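Local coordinates for protein dITP/XTP pyrophosphatase (Mycobacteroides abscessus, PDB 6WWD) that probably hydrolyses, with magnesium, non-canonical purine nucleoside triphosphates such as XTP, dITP and ITP to monophosphates and diphosphate, cleansing the nucleotide pool, at residues I3-R8 against V28-L33; A67-D72 against C125-P130; S144-P149 against I160-G165. All coordinates share one frame; numbering follows the deposited sequence.

Contact 1: residues I3-R8 against V28-L33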
ATOM      1  N   ILE D   3     -15.674 -28.825  10.878  1.00 24.60           N
ATOM      2  CA  ILE D   3     -14.964 -27.642  10.410  1.00 21.33           C
ATOM      3  C   ILE D   3     -13.471 -27.906  10.528  1.00 20.58           C
ATOM      4  O   ILE D   3     -12.993 -28.320  11.590  1.00 22.47           O
ATOM      5  CB  ILE D   3     -15.346 -26.380  11.215  1.00 25.59           C
ATOM      6  CG1 ILE D   3     -16.818 -26.026  10.987  1.00 24.21           C
ATOM      7  CG2 ILE D   3     -14.405 -25.211  10.878  1.00 19.44           C
ATOM      8  CD1 ILE D   3     -17.261 -24.786  11.689  1.00 25.80           C
ATOM      9  N   LEU D   4     -12.735 -27.681   9.447  1.00 16.70           N
ATOM     10  CA  LEU D   4     -11.287 -27.833   9.484  1.00 14.85           C
ATOM     11  C   LEU D   4     -10.638 -26.569  10.058  1.00 15.58           C
ATOM     12  O   LEU D   4     -10.872 -25.454   9.567  1.00 14.46           O
ATOM     13  CB  LEU D   4     -10.749 -28.133   8.081  1.00 14.12           C
ATOM     14  CG  LEU D   4      -9.226 -28.158   7.919  1.00 14.09           C
ATOM     15  CD1 LEU D   4      -8.575 -29.332   8.688  1.00 14.89           C
ATOM     16  CD2 LEU D   4      -8.859 -28.216   6.445  1.00 15.07           C
ATOM     17  N   VAL D   5      -9.834 -26.728  11.106  1.00 13.26           N
ATOM     18  CA  VAL D   5      -8.940 -25.661  11.546  1.00 15.25           C
ATOM     19  C   VAL D   5      -7.551 -25.935  10.967  1.00 12.29           C
ATOM     20  O   VAL D   5      -6.954 -26.984  11.241  1.00 16.08           O
ATOM     21  CB  VAL D   5      -8.911 -25.527  13.074  1.00 17.31           C
ATOM     22  CG1 VAL D   5      -7.956 -24.411  13.469  1.00 17.64           C
ATOM     23  CG2 VAL D   5     -10.321 -25.244  13.597  1.00 19.49           C
ATOM     24  N   ALA D   6      -7.056 -25.018  10.133  1.00 12.94           N
ATOM     25  CA  ALA D   6      -5.780 -25.195   9.433  1.00 17.88           C
ATOM     26  C   ALA D   6      -4.612 -24.966  10.398  1.00 17.53           C
ATOM     27  O   ALA D   6      -3.806 -24.048  10.266  1.00 18.74           O
ATOM     28  CB  ALA D   6      -5.683 -24.271   8.227  1.00 14.97           C
ATOM     29  N   SER D   7      -4.531 -25.849  11.379  1.00 16.97           N
ATOM     30  CA  SER D   7      -3.516 -25.755  12.412  1.00 19.29           C
ATOM     31  C   SER D   7      -3.143 -27.157  12.863  1.00 18.99           C
ATOM     32  O   SER D   7      -3.953 -28.083  12.774  1.00 15.61           O
ATOM     33  CB  SER D   7      -4.028 -24.944  13.607  1.00 21.40           C
ATOM     34  OG  SER D   7      -3.063 -24.862  14.638  1.00 19.68           O
ATOM     35  N   ARG D   8      -1.900 -27.308  13.327  1.00 18.04           N
ATOM     36  CA  ARG D   8      -1.474 -28.520  14.017  1.00 16.39           C
ATOM     37  C   ARG D   8      -1.429 -28.342  15.528  1.00 21.48           C
ATOM     38  O   ARG D   8      -0.958 -29.237  16.236  1.00 22.17           O
ATOM     39  CB  ARG D   8      -0.098 -28.953  13.518  1.00 20.86           C
ATOM     40  CG  ARG D   8      -0.032 -29.255  12.031  1.00 19.08           C
ATOM     41  CD  ARG D   8       1.385 -29.597  11.615  1.00 24.55           C
ATOM     42  NE  ARG D   8       1.380 -30.222  10.305  1.00 25.30           N
ATOM     43  CZ  ARG D   8       1.267 -29.553   9.157  1.00 30.17           C
ATOM     44  NH1 ARG D   8       1.175 -28.226   9.152  1.00 22.62           N
ATOM     45  NH2 ARG D   8       1.261 -30.216   8.007  1.00 31.80           N
ATOM     46  N   VAL D  28     -20.782 -29.101  16.314  1.00 61.82           N
ATOM     47  CA  VAL D  28     -19.677 -28.703  15.450  1.00 53.51           C
ATOM     48  C   VAL D  28     -18.413 -29.340  16.003  1.00 46.84           C
ATOM     49  O   VAL D  28     -17.924 -28.928  17.062  1.00 49.29           O
ATOM     50  CB  VAL D  28     -19.520 -27.179  15.375  1.00 49.33           C
ATOM     51  CG1 VAL D  28     -18.285 -26.816  14.578  1.00 41.12           C
ATOM     52  CG2 VAL D  28     -20.756 -26.553  14.758  1.00 56.45           C
ATOM     53  N   GLU D  29     -17.880 -30.338  15.304  1.00 38.46           N
ATOM     54  CA  GLU D  29     -16.590 -30.903  15.682  1.00 39.25           C
ATOM     55  C   GLU D  29     -15.492 -30.320  14.803  1.00 30.73           C
ATOM     56  O   GLU D  29     -15.610 -30.287  13.574  1.00 29.46           O
ATOM     57  CB  GLU D  29     -16.563 -32.435  15.647  1.00 39.78           C
ATOM     58  CG  GLU D  29     -17.229 -33.129  14.482  1.00 43.86           C
ATOM     59  CD  GLU D  29     -17.545 -34.595  14.800  1.00 53.61           C
ATOM     60  OE1 GLU D  29     -17.811 -34.917  15.990  1.00 48.07           O
ATOM     61  OE2 GLU D  29     -17.524 -35.427  13.862  1.00 54.57           O
ATOM     62  N   LEU D  30     -14.456 -29.813  15.454  1.00 34.66           N
ATOM     63  CA  LEU D  30     -13.286 -29.262  14.800  1.00 24.61           C
ATOM     64  C   LEU D  30     -12.289 -30.386  14.548  1.00 23.39           C
ATOM     65  O   LEU D  30     -12.079 -31.240  15.409  1.00 19.30           O
ATOM     66  CB  LEU D  30     -12.655 -28.208  15.699  1.00 22.85           C
ATOM     67  CG  LEU D  30     -13.638 -27.134  16.159  1.00 31.15           C
ATOM     68  CD1 LEU D  30     -12.903 -26.119  17.006  1.00 31.30           C
ATOM     69  CD2 LEU D  30     -14.352 -26.471  14.977  1.00 26.55           C
ATOM     70  N   VAL D  31     -11.694 -30.386  13.363  1.00 20.28           N
ATOM     71  CA  VAL D  31     -10.663 -31.328  12.955  1.00 15.08           C
ATOM     72  C   VAL D  31      -9.452 -30.487  12.589  1.00 18.35           C
ATOM     73  O   VAL D  31      -9.589 -29.305  12.261  1.00 16.26           O
ATOM     74  CB  VAL D  31     -11.096 -32.249  11.781  1.00 16.15           C
ATOM     75  CG1 VAL D  31     -12.443 -32.908  12.078  1.00 19.38           C
ATOM     76  CG2 VAL D  31     -11.184 -31.467  10.477  1.00 21.20           C
ATOM     77  N   SER D  32      -8.261 -31.056  12.751  1.00 12.80           N
ATOM     78  CA  SER D  32      -7.006 -30.355  12.497  1.00 14.90           C
ATOM     79  C   SER D  32      -6.344 -30.883  11.225  1.00 12.55           C
ATOM     80  O   SER D  32      -6.834 -31.800  10.569  1.00 13.14           O
ATOM     81  CB  SER D  32      -6.051 -30.498  13.686  1.00 16.84           C
ATOM     82  OG  SER D  32      -5.423 -31.770  13.635  1.00 13.97           O
ATOM     83  N   LEU D  33      -5.199 -30.292  10.891  1.00 11.60           N
ATOM     84  CA  LEU D  33      -4.417 -30.740   9.741  1.00 15.29           C
ATOM     85  C   LEU D  33      -3.888 -32.164   9.911  1.00 17.09           C
ATOM     86  O   LEU D  33      -3.510 -32.789   8.917  1.00 16.32           O
ATOM     87  CB  LEU D  33      -3.275 -29.755   9.499  1.00 11.38           C
ATOM     88  CG  LEU D  33      -3.794 -28.419   8.966  1.00 17.86           C
ATOM     89  CD1 LEU D  33      -2.696 -27.354   8.910  1.00 15.57           C
ATOM     90  CD2 LEU D  33      -4.388 -28.643   7.583  1.00 12.71           C
TER
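Val28 opens the contact from just before its strand: CG1, anti to the backbone N (chi1 175°), meets Ile3 CD1 at 3.7 Å, the two side chains crossing obliquely. The carbonyl of Glu29 then accepts the N-H of Ile3 in its own plane, while the glutamate side chain turns away. Leu30 lies on the same sheet face as Ile3, and its CD2 reaches back to Ile3 CB at 3.9 Å; helix 10-22 covers this leucine through Leu16 and Ser17. Val31 is bonded through both its N-H and its carbonyl O: the N-H goes to Ile3 O, and the O receives Val5 N at 2.8 Å, nearly along the C=O axis. On the other face Val31 CG2 touches Leu4 CD1 at 3.8 Å. At Ser32, CB sits 3.3 Å from Ser7 O, whereas OG is hydrogen-bonded to Thr34 OG1. Leu33 adds the last bond between the segments, a straight one from N to Ser7 O (3.2 Å, 171° at the hydrogen), although the donor stands above the carbonyl plane. Its CD1 lies 3.4 Å from Ala6 C, over the inverse gamma turn centred on Ala6. The parallel register, with helix 10-22 linking the strands in sequence and packing on the face of Leu30, defines a beta-alpha-beta unit whose first strand runs into the predicted substrate loop containing Ser7 and Arg8.

Contact 2: residues A67-D72 against C125-P130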
ATOM      1  N   ALA D  67     -15.675 -26.543   5.541  1.00 18.02           N
ATOM      2  CA  ALA D  67     -15.387 -25.175   5.917  1.00 15.04           C
ATOM      3  C   ALA D  67     -14.061 -25.141   6.669  1.00 16.43           C
ATOM      4  O   ALA D  67     -13.736 -26.053   7.439  1.00 14.66           O
ATOM      5  CB  ALA D  67     -16.529 -24.622   6.772  1.00 14.49           C
ATOM      6  N   CYS D  68     -13.262 -24.117   6.409  1.00 11.92           N
ATOM      7  CA  CYS D  68     -11.915 -24.088   6.949  1.00 15.34           C
ATOM      8  C   CYS D  68     -11.652 -22.727   7.559  1.00 12.61           C
ATOM      9  O   CYS D  68     -11.885 -21.704   6.920  1.00 13.67           O
ATOM     10  CB  CYS D  68     -10.852 -24.400   5.884  1.00 13.33           C
ATOM     11  SG  CYS D  68      -9.196 -24.230   6.592  1.00 13.62           S
ATOM     12  N   VAL D  69     -11.190 -22.723   8.798  1.00 14.43           N
ATOM     13  CA  VAL D  69     -10.721 -21.527   9.486  1.00 14.44           C
ATOM     14  C   VAL D  69      -9.201 -21.595   9.549  1.00 13.06           C
ATOM     15  O   VAL D  69      -8.638 -22.625   9.949  1.00 15.18           O
ATOM     16  CB  VAL D  69     -11.318 -21.417  10.902  1.00 13.76           C
ATOM     17  CG1 VAL D  69     -10.648 -20.288  11.659  1.00 14.43           C
ATOM     18  CG2 VAL D  69     -12.802 -21.206  10.837  1.00 13.79           C
ATOM     19  N   ALA D  70      -8.540 -20.505   9.172  1.00 13.09           N
ATOM     20  CA  ALA D  70      -7.087 -20.419   9.227  1.00 12.26           C
ATOM     21  C   ALA D  70      -6.704 -19.113   9.896  1.00 17.57           C
ATOM     22  O   ALA D  70      -7.456 -18.138   9.849  1.00 18.70           O
ATOM     23  CB  ALA D  70      -6.459 -20.480   7.835  1.00 13.74           C
ATOM     24  N   ASP D  71      -5.528 -19.081  10.514  1.00 17.50           N
ATOM     25  CA  ASP D  71      -5.088 -17.854  11.157  1.00 15.87           C
ATOM     26  C   ASP D  71      -3.692 -17.476  10.684  1.00 15.12           C
ATOM     27  O   ASP D  71      -2.997 -18.250  10.013  1.00 11.62           O
ATOM     28  CB  ASP D  71      -5.192 -17.965  12.682  1.00 23.71           C
ATOM     29  CG  ASP D  71      -4.586 -19.219  13.208  1.00 34.76           C
ATOM     30  OD1 ASP D  71      -3.446 -19.546  12.799  1.00 38.90           O
ATOM     31  OD2 ASP D  71      -5.277 -19.908  13.992  1.00 33.54           O
ATOM     32  N   ASP D  72      -3.319 -16.236  10.987  1.00 15.04           N
ATOM     33  CA  ASP D  72      -2.045 -15.678  10.535  1.00 15.82           C
ATOM     34  C   ASP D  72      -1.738 -14.451  11.370  1.00 15.48           C
ATOM     35  O   ASP D  72      -2.522 -13.500  11.356  1.00 14.76           O
ATOM     36  CB  ASP D  72      -2.115 -15.322   9.052  1.00 14.68           C
ATOM     37  CG  ASP D  72      -0.776 -15.416   8.382  1.00 21.61           C
ATOM     38  OD1 ASP D  72      -0.516 -16.426   7.700  1.00 21.60           O
ATOM     39  OD2 ASP D  72       0.032 -14.497   8.569  1.00 21.98           O
ATOM     40  N   CYS D 125      -7.751 -13.897  10.946  1.00 13.48           N
ATOM     41  CA  CYS D 125      -8.498 -15.151  10.911  1.00 13.72           C
ATOM     42  C   CYS D 125      -9.362 -15.149   9.667  1.00 18.58           C
ATOM     43  O   CYS D 125     -10.093 -14.179   9.427  1.00 15.21           O
ATOM     44  CB  CYS D 125      -9.396 -15.313  12.141  1.00 19.23           C
ATOM     45  SG  CYS D 125      -8.571 -15.933  13.610  1.00 30.89           S
ATOM     46  N   ALA D 126      -9.306 -16.231   8.890  1.00 15.09           N
ATOM     47  CA  ALA D 126     -10.131 -16.338   7.697  1.00 14.12           C
ATOM     48  C   ALA D 126     -11.031 -17.564   7.765  1.00 15.29           C
ATOM     49  O   ALA D 126     -10.678 -18.595   8.358  1.00 12.07           O
ATOM     50  CB  ALA D 126      -9.283 -16.400   6.431  1.00 12.12           C
ATOM     51  N   LEU D 127     -12.218 -17.425   7.177  1.00 13.95           N
ATOM     52  CA  LEU D 127     -13.139 -18.536   6.995  1.00 12.63           C
ATOM     53  C   LEU D 127     -13.486 -18.625   5.521  1.00 14.77           C
ATOM     54  O   LEU D 127     -13.859 -17.620   4.909  1.00 12.29           O
ATOM     55  CB  LEU D 127     -14.416 -18.366   7.816  1.00 14.06           C
ATOM     56  CG  LEU D 127     -15.568 -19.324   7.427  1.00 18.53           C
ATOM     57  CD1 LEU D 127     -15.296 -20.753   7.856  1.00 14.20           C
ATOM     58  CD2 LEU D 127     -16.916 -18.836   7.966  1.00 25.08           C
ATOM     59  N   VAL D 128     -13.371 -19.822   4.962  1.00 12.90           N
ATOM     60  CA  VAL D 128     -13.850 -20.120   3.615  1.00 12.44           C
ATOM     61  C   VAL D 128     -14.782 -21.312   3.739  1.00 13.71           C
ATOM     62  O   VAL D 128     -14.443 -22.312   4.385  1.00 14.10           O
ATOM     63  CB  VAL D 128     -12.700 -20.414   2.632  1.00 12.63           C
ATOM     64  CG1 VAL D 128     -13.246 -20.758   1.259  1.00 13.22           C
ATOM     65  CG2 VAL D 128     -11.752 -19.223   2.548  1.00 12.93           C
ATOM     66  N   THR D 129     -15.953 -21.181   3.194  1.00 15.54           N
ATOM     67  CA  THR D 129     -16.971 -22.211   3.299  1.00 16.07           C
ATOM     68  C   THR D 129     -16.874 -23.164   2.121  1.00 16.73           C
ATOM     69  O   THR D 129     -16.255 -22.846   1.097  1.00 17.38           O
ATOM     70  CB  THR D 129     -18.361 -21.572   3.347  1.00 17.06           C
ATOM     71  OG1 THR D 129     -18.655 -20.970   2.078  1.00 17.20           O
ATOM     72  CG2 THR D 129     -18.437 -20.528   4.469  1.00 16.67           C
ATOM     73  N   PRO D 130     -17.482 -24.348   2.226  1.00 19.35           N
ATOM     74  CA  PRO D 130     -17.479 -25.264   1.078  1.00 19.55           C
ATOM     75  C   PRO D 130     -18.079 -24.654  -0.184  1.00 24.54           C
ATOM     76  O   PRO D 130     -17.682 -25.020  -1.298  1.00 19.67           O
ATOM     77  CB  PRO D 130     -18.313 -26.457   1.581  1.00 20.81           C
ATOM     78  CG  PRO D 130     -18.219 -26.398   3.062  1.00 20.67           C
ATOM     79  CD  PRO D 130     -18.166 -24.932   3.395  1.00 19.77           C
TER
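Ala67, Cys125 and Ala126 have the most surface buried by this antiparallel pairing, Ala67 and Cys125 near opposite ends of it. At one end Ala67 CB rests 3.8 Å from Pro130 CD, and the proline's CG lies beside Ala67 N, so the CG-CD edge of the ring lies against the Ala67 backbone, just beyond the end of strand 118-128. Leu127 CD1 approaches the same methyl group and also meets Val69 CG2 at 3.9 Å. Leucine and valine cross obliquely, with Leu127 CG anti to its backbone N (chi1 166°). Leu188 of the second subunit packs on both side chains.

Ala126, between the ends, supplies the central linkage. Its N-H points to Ala70 O at 2.8 Å, nearly along the C=O axis, and its O accepts Ala70 N at 3.0 Å; the reciprocal bonds make Ala70 and Ala126 a hydrogen-bonded pair. Cys68 and Val128 repeat this two residues along. Between these pairs Val69 CA comes to 3.1 Å from Ala126 O in a CA-H...O contact.

At the far end Cys125 SG, beside its own backbone N (chi1 -82°), reaches Asp71 CB at 4.1 Å, while the carboxylate leads away to a long, weak ion pair with Lys12. Lys56 NZ hydrogen-bonds to Asp71 O and forms a salt bridge with OD1 of Asp72, the predicted proton acceptor and magnesium ligand. Bonding through the backbone and apolar contact through the side chains thus hold strand 67-77, while Lys56 would tend to favour an ionised Asp72, an effect the nearby Glu44 carboxylate may offset.

Contact 3: residues S144-P149 against I160-G165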
ATOM      1  N   SER D 144       4.670   0.604  19.344  1.00 13.79           N
ATOM      2  CA  SER D 144       5.912   1.015  18.706  1.00 17.16           C
ATOM      3  C   SER D 144       7.018   0.066  19.158  1.00 17.15           C
ATOM      4  O   SER D 144       6.838  -0.741  20.076  1.00 15.14           O
ATOM      5  CB  SER D 144       6.253   2.480  19.029  1.00 18.22           C
ATOM      6  OG  SER D 144       6.373   2.668  20.421  1.00 14.44           O
ATOM      7  N   ILE D 145       8.165   0.172  18.508  1.00 13.91           N
ATOM      8  CA  ILE D 145       9.289  -0.702  18.821  1.00 15.50           C
ATOM      9  C   ILE D 145      10.201  -0.010  19.827  1.00 16.02           C
ATOM     10  O   ILE D 145      10.625   1.131  19.617  1.00 16.61           O
ATOM     11  CB  ILE D 145      10.061  -1.091  17.549  1.00 14.82           C
ATOM     12  CG1 ILE D 145       9.112  -1.732  16.520  1.00 13.75           C
ATOM     13  CG2 ILE D 145      11.243  -2.005  17.900  1.00 13.85           C
ATOM     14  CD1 ILE D 145       8.300  -2.908  17.058  1.00 11.25           C
ATOM     15  N   ALA D 146      10.518  -0.710  20.917  1.00 15.29           N
ATOM     16  CA  ALA D 146      11.466  -0.193  21.891  1.00 19.22           C
ATOM     17  C   ALA D 146      12.871  -0.100  21.297  1.00 20.44           C
ATOM     18  O   ALA D 146      13.194  -0.680  20.255  1.00 17.30           O
ATOM     19  CB  ALA D 146      11.498  -1.085  23.139  1.00 20.07           C
ATOM     20  N   ARG D 147      13.732   0.613  22.012  1.00 23.41           N
ATOM     21  CA  ARG D 147      15.131   0.714  21.636  1.00 24.51           C
ATOM     22  C   ARG D 147      15.977  -0.359  22.291  1.00 25.11           C
ATOM     23  O   ARG D 147      17.019  -0.728  21.745  1.00 26.26           O
ATOM     24  CB  ARG D 147      15.673   2.092  22.007  1.00 23.71           C
ATOM     25  CG  ARG D 147      14.937   3.164  21.277  1.00 27.58           C
ATOM     26  CD  ARG D 147      15.676   4.471  21.301  1.00 35.50           C
ATOM     27  NE  ARG D 147      14.916   5.470  20.559  1.00 42.89           N
ATOM     28  CZ  ARG D 147      15.155   5.806  19.298  1.00 38.43           C
ATOM     29  NH1 ARG D 147      16.152   5.242  18.626  1.00 36.15           N
ATOM     30  NH2 ARG D 147      14.401   6.719  18.712  1.00 41.54           N
ATOM     31  N   ILE D 148      15.572  -0.837  23.466  1.00 28.35           N
ATOM     32  CA  ILE D 148      16.228  -1.975  24.116  1.00 23.58           C
ATOM     33  C   ILE D 148      15.169  -2.880  24.717  1.00 22.77           C
ATOM     34  O   ILE D 148      14.140  -2.420  25.227  1.00 24.69           O
ATOM     35  CB  ILE D 148      17.228  -1.519  25.211  1.00 31.29           C
ATOM     36  CG1 ILE D 148      16.523  -0.709  26.294  1.00 28.02           C
ATOM     37  CG2 ILE D 148      18.378  -0.720  24.610  1.00 34.87           C
ATOM     38  CD1 ILE D 148      17.401  -0.338  27.423  1.00 37.66           C
ATOM     39  N   PRO D 149      15.418  -4.191  24.697  1.00 25.46           N
ATOM     40  CA  PRO D 149      14.421  -5.131  25.231  1.00 24.26           C
ATOM     41  C   PRO D 149      14.258  -4.983  26.735  1.00 22.72           C
ATOM     42  O   PRO D 149      15.201  -4.647  27.447  1.00 22.74           O
ATOM     43  CB  PRO D 149      15.000  -6.507  24.878  1.00 21.56           C
ATOM     44  CG  PRO D 149      16.077  -6.230  23.848  1.00 24.69           C
ATOM     45  CD  PRO D 149      16.614  -4.887  24.194  1.00 21.00           C
ATOM     46  N   ILE D 160      10.341  -6.125  22.907  1.00 13.83           N
ATOM     47  CA  ILE D 160      10.643  -4.879  22.207  1.00 13.55           C
ATOM     48  C   ILE D 160       9.394  -4.209  21.658  1.00 12.41           C
ATOM     49  O   ILE D 160       9.503  -3.241  20.910  1.00 12.62           O
ATOM     50  CB  ILE D 160      11.664  -5.082  21.070  1.00 14.03           C
ATOM     51  CG1 ILE D 160      11.112  -6.087  20.038  1.00 16.16           C
ATOM     52  CG2 ILE D 160      13.050  -5.439  21.606  1.00 15.84           C
ATOM     53  CD1 ILE D 160      11.941  -6.131  18.782  1.00 19.41           C
ATOM     54  N   PHE D 161       8.208  -4.706  21.998  1.00 13.51           N
ATOM     55  CA  PHE D 161       6.967  -4.089  21.544  1.00 12.03           C
ATOM     56  C   PHE D 161       6.401  -3.236  22.668  1.00 15.49           C
ATOM     57  O   PHE D 161       6.068  -3.760  23.733  1.00 17.38           O
ATOM     58  CB  PHE D 161       5.947  -5.137  21.103  1.00 14.27           C
ATOM     59  CG  PHE D 161       4.653  -4.544  20.610  1.00 14.58           C
ATOM     60  CD1 PHE D 161       4.591  -3.925  19.374  1.00 12.48           C
ATOM     61  CD2 PHE D 161       3.504  -4.573  21.403  1.00 17.11           C
ATOM     62  CE1 PHE D 161       3.390  -3.362  18.912  1.00 16.32           C
ATOM     63  CE2 PHE D 161       2.298  -4.015  20.946  1.00 15.63           C
ATOM     64  CZ  PHE D 161       2.246  -3.408  19.697  1.00 13.82           C
ATOM     65  N   VAL D 162       6.286  -1.931  22.429  1.00 14.27           N
ATOM     66  CA  VAL D 162       5.735  -0.996  23.407  1.00 13.17           C
ATOM     67  C   VAL D 162       4.297  -0.695  23.004  1.00 16.77           C
ATOM     68  O   VAL D 162       4.079   0.007  22.000  1.00 13.75           O
ATOM     69  CB  VAL D 162       6.560   0.299  23.498  1.00 15.25           C
ATOM     70  CG1 VAL D 162       5.937   1.240  24.521  1.00 17.03           C
ATOM     71  CG2 VAL D 162       8.026   0.006  23.857  1.00 14.21           C
ATOM     72  N   PRO D 163       3.297  -1.217  23.707  1.00 14.70           N
ATOM     73  CA  PRO D 163       1.903  -0.861  23.412  1.00 17.57           C
ATOM     74  C   PRO D 163       1.641   0.631  23.580  1.00 16.27           C
ATOM     75  O   PRO D 163       2.067   1.250  24.556  1.00 15.22           O
ATOM     76  CB  PRO D 163       1.112  -1.666  24.453  1.00 15.19           C
ATOM     77  CG  PRO D 163       2.003  -2.768  24.818  1.00 17.35           C
ATOM     78  CD  PRO D 163       3.387  -2.184  24.806  1.00 18.96           C
ATOM     79  N   ARG D 164       0.895   1.196  22.641  1.00 23.11           N
ATOM     80  CA  ARG D 164       0.488   2.585  22.781  1.00 23.81           C
ATOM     81  C   ARG D 164      -0.289   2.763  24.084  1.00 25.68           C
ATOM     82  O   ARG D 164      -1.034   1.877  24.506  1.00 26.81           O
ATOM     83  CB  ARG D 164      -0.344   3.012  21.569  1.00 24.10           C
ATOM     84  CG  ARG D 164       0.016   4.394  21.051  1.00 30.00           C
ATOM     85  CD  ARG D 164      -0.405   4.601  19.616  1.00 31.84           C
ATOM     86  NE  ARG D 164       0.538   3.999  18.676  1.00 35.18           N
ATOM     87  CZ  ARG D 164       0.304   3.878  17.367  1.00 33.85           C
ATOM     88  NH1 ARG D 164      -0.852   4.320  16.869  1.00 29.52           N
ATOM     89  NH2 ARG D 164       1.202   3.286  16.564  1.00 26.11           N
ATOM     90  N   GLY D 165      -0.047   3.889  24.760  1.00 26.01           N
ATOM     91  CA  GLY D 165      -0.640   4.162  26.056  1.00 27.74           C
ATOM     92  C   GLY D 165       0.285   3.987  27.241  1.00 29.30           C
ATOM     93  O   GLY D 165      -0.145   4.203  28.383  1.00 29.01           O
TER
HETATM   94  O   HOH W   1       4.105   2.711  21.846  1.00 14.41           O
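Ile160, which has the largest buried surface in this contact, divides at CB into two branches. CG2, anti to the carbonyl carbon, lies 3.8 Å from Pro149 CG and nearly as close to Pro149 CA; the isoleucine and proline side chains run side by side in the same direction. CG1 occupies the crowded position between backbone N and carbonyl carbon (chi1 60°), and from there the chain extends (chi2 169°) to CD1, which makes a looser contact with Ile145 CG2 at 4.3 Å. Thr102, Leu105 and Leu106 of helix 98-108 pack against this side chain.

The backbone of Ile160 also ties the segments together: its O accepts Ala146 N at 2.7 Å, with the donor above the carbonyl plane. Ser144 and Val162 exchange N-H...O bonds. Val162 N to Ser144 O is short and straight (2.7 Å, 168° at the hydrogen), whereas the return bond is more bent. A water donates to Val162 O and is hydrogen-bonded to Ser144 OG, so this carbonyl is held by both a backbone N-H and a water.

Beyond the strand end, Ala146 CB meets Val162 CG2 at 3.7 Å. Ile145 and Phe161 share one sheet face, Ile145 CD1 standing loosely at the edge of the Phe161 ring, near its plane; Phe121 and Trp141 also meet that ring. The hydrogen-bonded pair Ser144-Val162 next to the non-hydrogen-bonded pair Ile145-Phe161 marks a short antiparallel ladder, here joining strand 161-163 to the end of strand 134-145, with the intervening loop carrying the predicted substrate residues Phe155 to Asp158.

The contacts follow one another along the chain and belong to one mixed sheet. Contacts 1 and 2 have centres about 10 Å apart: strand 2-5 lies beside strand 67-77, with probable hydrogen bonds from Leu4 N to Ala67 O (2.8 Å) and from Val69 N to Leu4 O (2.9 Å). Contact 3 is on the opposite side of the chain's centre, its centre about 31 Å from that of contact 2 and about 34 Å from that of contact 1, but strands 118-128 and 134-145 carry the sheet between them. Thus one framework connects the predicted nucleotide and magnesium residues with the predicted substrate loop preceding strand 161-163, while contacts 2 and 3 both touch the second subunit.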